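Local coordinates for tetratricopeptide TPR_2 repeat protein (Thermobaculum terrenum, PDB 5DJS) that is of unassigned function but joins tetratricopeptide repeats to a GT-B region of glycosyltransferase family 41 and holds uridine-5'-diphosphate in this model, at residues M279-G284 with R513-D518; G292-E295 with R300-R303. The protein carries 1 engineered substitution. One frame throughout, in Å; residues are numbered along the deposited sequence.

Contact 1: M279-G284 with R513-D518; sequences MDYLVG and RRMWRD
The long C-terminal helix 479-521 of this GT-B protein packs against strand 281-285 of a six-stranded parallel sheet, and a Met-aromatic contact between Y281 and M515 carries the join. CG of M515 lies over the centre of the Y281 ring, 3.6 Å from the ring centroid and 13° off its normal, which makes a CH-pi contact over the face. SD of M515 follows further off the normal, 4.4 Å from the same centroid in an oblique position. The methionine runs along the ring against the direction of the tyrosine side chain, its CB near CE2 and its SD toward CG. The M515 chain stays extended to its end (chi3 -153°), which carries M515 CE past the ring to within 3.7 Å of V283 CG2. Near the phenol end, Y281 OH stands 4.3 Å from CB of D518, a loose contact at the margin. No hydrogen bond joins the two segments. M515 also touches V263 and V265 of strand 263-266 on one side and V302 of strand 300-304 on the other, so this buried methionine reaches three adjacent strands. The segments of strand and helix run close to antiparallel, at 156°, with their axes 11.5 Å apart at closest approach. This is helix-on-sheet packing in a Rossmann-like half of the GT-B fold, the last helix of the chain returning to cover the sheet of the other half.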
# COMPACT_ATOMS: atom_id res chain seq x y z
N MET A 279 -6.22 -16.05 -9.90
CA MET A 279 -4.92 -15.40 -10.03
C MET A 279 -3.84 -16.47 -10.24
O MET A 279 -3.63 -17.34 -9.39
CB MET A 279 -4.62 -14.54 -8.81
CG MET A 279 -3.55 -13.48 -9.04
SD MET A 279 -3.99 -12.17 -10.21
CE MET A 279 -5.36 -11.36 -9.38
N ASP A 280 -3.17 -16.40 -11.38
CA ASP A 280 -2.23 -17.44 -11.80
C ASP A 280 -0.89 -17.20 -11.16
O ASP A 280 -0.30 -18.12 -10.59
CB ASP A 280 -2.07 -17.48 -13.33
CG ASP A 280 -3.41 -17.59 -14.08
OD1 ASP A 280 -4.16 -18.56 -13.82
OD2 ASP A 280 -3.69 -16.70 -14.92
N TYR A 281 -0.41 -15.95 -11.26
CA TYR A 281 0.94 -15.58 -10.79
C TYR A 281 0.96 -14.41 -9.80
O TYR A 281 0.13 -13.50 -9.88
CB TYR A 281 1.82 -15.24 -11.99
CG TYR A 281 2.00 -16.43 -12.90
CD1 TYR A 281 2.96 -17.40 -12.61
CD2 TYR A 281 1.21 -16.59 -14.02
CE1 TYR A 281 3.13 -18.50 -13.43
CE2 TYR A 281 1.37 -17.69 -14.85
CZ TYR A 281 2.33 -18.64 -14.55
OH TYR A 281 2.50 -19.72 -15.36
N LEU A 282 1.91 -14.46 -8.88
CA LEU A 282 2.28 -13.32 -8.05
C LEU A 282 3.77 -13.05 -8.31
O LEU A 282 4.60 -13.94 -8.09
CB LEU A 282 2.02 -13.63 -6.58
CG LEU A 282 2.25 -12.49 -5.58
CD1 LEU A 282 1.31 -12.59 -4.38
CD2 LEU A 282 3.69 -12.46 -5.09
N VAL A 283 4.11 -11.85 -8.78
CA VAL A 283 5.51 -11.48 -9.11
C VAL A 283 6.26 -10.85 -7.91
O VAL A 283 6.03 -9.68 -7.55
CB VAL A 283 5.56 -10.50 -10.30
CG1 VAL A 283 6.99 -10.09 -10.62
CG2 VAL A 283 4.91 -11.12 -11.53
N GLY A 284 7.16 -11.63 -7.30
CA GLY A 284 7.99 -11.18 -6.18
C GLY A 284 9.47 -11.20 -6.55
O GLY A 284 9.85 -10.82 -7.67
N ARG A 513 6.85 -13.25 -20.46
CA ARG A 513 7.05 -14.13 -21.61
C ARG A 513 6.99 -15.60 -21.20
O ARG A 513 6.41 -16.42 -21.91
CB ARG A 513 8.39 -13.81 -22.31
CG ARG A 513 8.64 -14.54 -23.63
CD ARG A 513 7.57 -14.30 -24.69
NE ARG A 513 7.37 -12.89 -25.01
CZ ARG A 513 6.55 -12.44 -25.97
NH1 ARG A 513 5.85 -13.28 -26.73
NH2 ARG A 513 6.44 -11.13 -26.18
N ARG A 514 7.59 -15.93 -20.07
CA ARG A 514 7.64 -17.31 -19.61
C ARG A 514 6.30 -17.77 -19.04
O ARG A 514 5.97 -18.95 -19.10
CB ARG A 514 8.81 -17.50 -18.64
CG ARG A 514 10.16 -17.47 -19.37
CD ARG A 514 11.34 -17.02 -18.52
NE ARG A 514 11.33 -17.62 -17.19
CZ ARG A 514 11.65 -18.89 -16.91
NH1 ARG A 514 12.03 -19.74 -17.87
NH2 ARG A 514 11.59 -19.30 -15.65
N MET A 515 5.52 -16.83 -18.50
CA MET A 515 4.11 -17.07 -18.17
C MET A 515 3.31 -17.41 -19.43
O MET A 515 2.47 -18.32 -19.42
CB MET A 515 3.46 -15.83 -17.54
CG MET A 515 3.92 -15.44 -16.14
SD MET A 515 3.30 -13.79 -15.72
CE MET A 515 4.57 -13.26 -14.57
N TRP A 516 3.54 -16.63 -20.48
CA TRP A 516 2.84 -16.79 -21.76
C TRP A 516 3.25 -18.08 -22.49
O TRP A 516 2.38 -18.81 -22.95
CB TRP A 516 3.06 -15.57 -22.66
CG TRP A 516 2.42 -15.72 -23.99
CD1 TRP A 516 3.04 -15.99 -25.16
CD2 TRP A 516 1.02 -15.61 -24.30
NE1 TRP A 516 2.13 -16.06 -26.19
CE2 TRP A 516 0.88 -15.83 -25.68
CE3 TRP A 516 -0.12 -15.35 -23.53
CZ2 TRP A 516 -0.36 -15.79 -26.33
CZ3 TRP A 516 -1.36 -15.32 -24.18
CH2 TRP A 516 -1.47 -15.53 -25.56
N ARG A 517 4.55 -18.35 -22.58
CA ARG A 517 5.02 -19.61 -23.16
C ARG A 517 4.31 -20.77 -22.48
O ARG A 517 3.73 -21.60 -23.17
CB ARG A 517 6.55 -19.78 -23.07
CG ARG A 517 7.02 -21.22 -23.33
CD ARG A 517 8.49 -21.37 -23.72
NE ARG A 517 9.40 -20.57 -22.89
CZ ARG A 517 9.94 -19.39 -23.23
NH1 ARG A 517 9.69 -18.81 -24.41
NH2 ARG A 517 10.74 -18.78 -22.37
N ASP A 518 4.35 -20.81 -21.15
CA ASP A 518 3.73 -21.90 -20.36
C ASP A 518 2.22 -22.04 -20.55
O ASP A 518 1.70 -23.15 -20.45
CB ASP A 518 4.05 -21.73 -18.86
CG ASP A 518 5.50 -22.06 -18.52
OD1 ASP A 518 6.39 -21.96 -19.39
OD2 ASP A 518 5.76 -22.41 -17.35

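Contact 2: G292-E295 with R300-R303; sequences GSDE and RLVR
D294 OD1 accepts from both terminal nitrogens of the R303 guanidinium: from NH2 at 3.1 Å, and from NH1 in a weak bond with an N-H...O angle of 134°. The straighter bond of the salt bridge runs from R303 NH1 to D294 OD2, 3.2 Å long with an angle of 160°. It lies in the guanidinium plane, whereas OD1 is tilted from that plane. Both oxygens are met on their syn sides in an end-on, two-pronged grip, the two planes 25° apart, but NH2 reaches OD1 well out of the carboxylate plane while NH1 meets OD2 closer to it. R303 is extended from CG to NE, which brings its head across to the loop preceding its strand. There NE also donates to C289 O and NH2 to P290 O, so loop carbonyls help fix its rotation. Beside the ion pair, CD1 of L301 comes within 3.5 Å of D294 OD2, and S293 CB approaches R303 NH2 at 3.9 Å. With one carboxylate and two carbonyls gathered round it, the positive charge of R303 is probably well stabilised, and the loop between strands 281-285 and 300-304 is tied to the edge strand by charge as well as by chain connection.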
# COMPACT_ATOMS: atom_id res chain seq x y z
N GLY A 292 10.38 -21.84 1.66
CA GLY A 292 9.22 -22.73 1.93
C GLY A 292 7.85 -22.06 1.95
O GLY A 292 6.94 -22.53 2.64
N SER A 293 7.70 -21.00 1.16
CA SER A 293 6.60 -20.03 1.27
C SER A 293 5.38 -20.33 0.39
O SER A 293 4.32 -19.73 0.57
CB SER A 293 7.13 -18.65 0.88
OG SER A 293 6.11 -17.67 0.77
N ASP A 294 5.55 -21.25 -0.56
CA ASP A 294 4.63 -21.39 -1.69
C ASP A 294 3.25 -21.91 -1.33
O ASP A 294 2.25 -21.48 -1.90
CB ASP A 294 5.25 -22.29 -2.77
CG ASP A 294 6.45 -21.66 -3.42
OD1 ASP A 294 7.51 -21.56 -2.75
OD2 ASP A 294 6.32 -21.22 -4.58
N GLU A 295 3.20 -22.86 -0.39
CA GLU A 295 1.94 -23.39 0.15
C GLU A 295 0.99 -22.29 0.67
O GLU A 295 -0.24 -22.47 0.65
CB GLU A 295 2.21 -24.44 1.24
CG GLU A 295 3.18 -23.99 2.34
CD GLU A 295 3.07 -24.81 3.61
OE1 GLU A 295 3.01 -26.06 3.51
OE2 GLU A 295 3.05 -24.20 4.71
N ARG A 300 1.11 -18.95 -8.32
CA ARG A 300 2.49 -19.41 -8.43
C ARG A 300 3.40 -18.21 -8.24
O ARG A 300 3.26 -17.19 -8.93
CB ARG A 300 2.79 -20.05 -9.78
CG ARG A 300 2.50 -21.53 -9.84
CD ARG A 300 3.04 -22.09 -11.15
NE ARG A 300 2.10 -23.04 -11.75
CZ ARG A 300 1.88 -23.19 -13.06
NH1 ARG A 300 2.51 -22.44 -13.97
NH2 ARG A 300 1.00 -24.10 -13.47
N LEU A 301 4.35 -18.34 -7.31
CA LEU A 301 5.29 -17.27 -7.03
C LEU A 301 6.33 -17.19 -8.16
O LEU A 301 6.87 -18.21 -8.58
CB LEU A 301 5.97 -17.50 -5.68
CG LEU A 301 5.07 -17.48 -4.45
CD1 LEU A 301 5.83 -17.98 -3.24
CD2 LEU A 301 4.52 -16.09 -4.19
N VAL A 302 6.58 -15.98 -8.64
CA VAL A 302 7.58 -15.72 -9.67
C VAL A 302 8.69 -14.93 -8.99
O VAL A 302 8.57 -13.71 -8.82
CB VAL A 302 6.98 -14.94 -10.86
CG1 VAL A 302 8.03 -14.50 -11.86
CG2 VAL A 302 5.92 -15.77 -11.56
N ARG A 303 9.75 -15.62 -8.59
CA ARG A 303 10.85 -15.00 -7.85
C ARG A 303 11.90 -14.43 -8.81
O ARG A 303 12.87 -15.10 -9.15
CB ARG A 303 11.50 -16.02 -6.92
CG ARG A 303 10.58 -16.68 -5.91
CD ARG A 303 11.27 -17.88 -5.27
NE ARG A 303 10.75 -18.18 -3.93
CZ ARG A 303 9.64 -18.86 -3.65
NH1 ARG A 303 8.87 -19.35 -4.62
NH2 ARG A 303 9.30 -19.07 -2.39

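How the contacts relate
Contacts 1 and 2 meet through adjacent parallel strands, 281-285 and 300-304, the latter outermost within this chain, and their centres are about 12 Å apart. The backbone ladder links them directly: D280 O to R300 N is 2.8 Å and L282 O to V302 N is 2.9 Å, both probable hydrogen bonds. Y281 CD1 packs on V302 CG2 at 3.5 Å, and V302 also touches M515, so the helix of contact 1 reaches the strand of contact 2 as well. Contact 2 closes the short connection between these strands, while contact 1 joins segments 229 residues apart. None of their residues belongs to the uridine-5'-diphosphate pocket, which includes F336, R338 and T423.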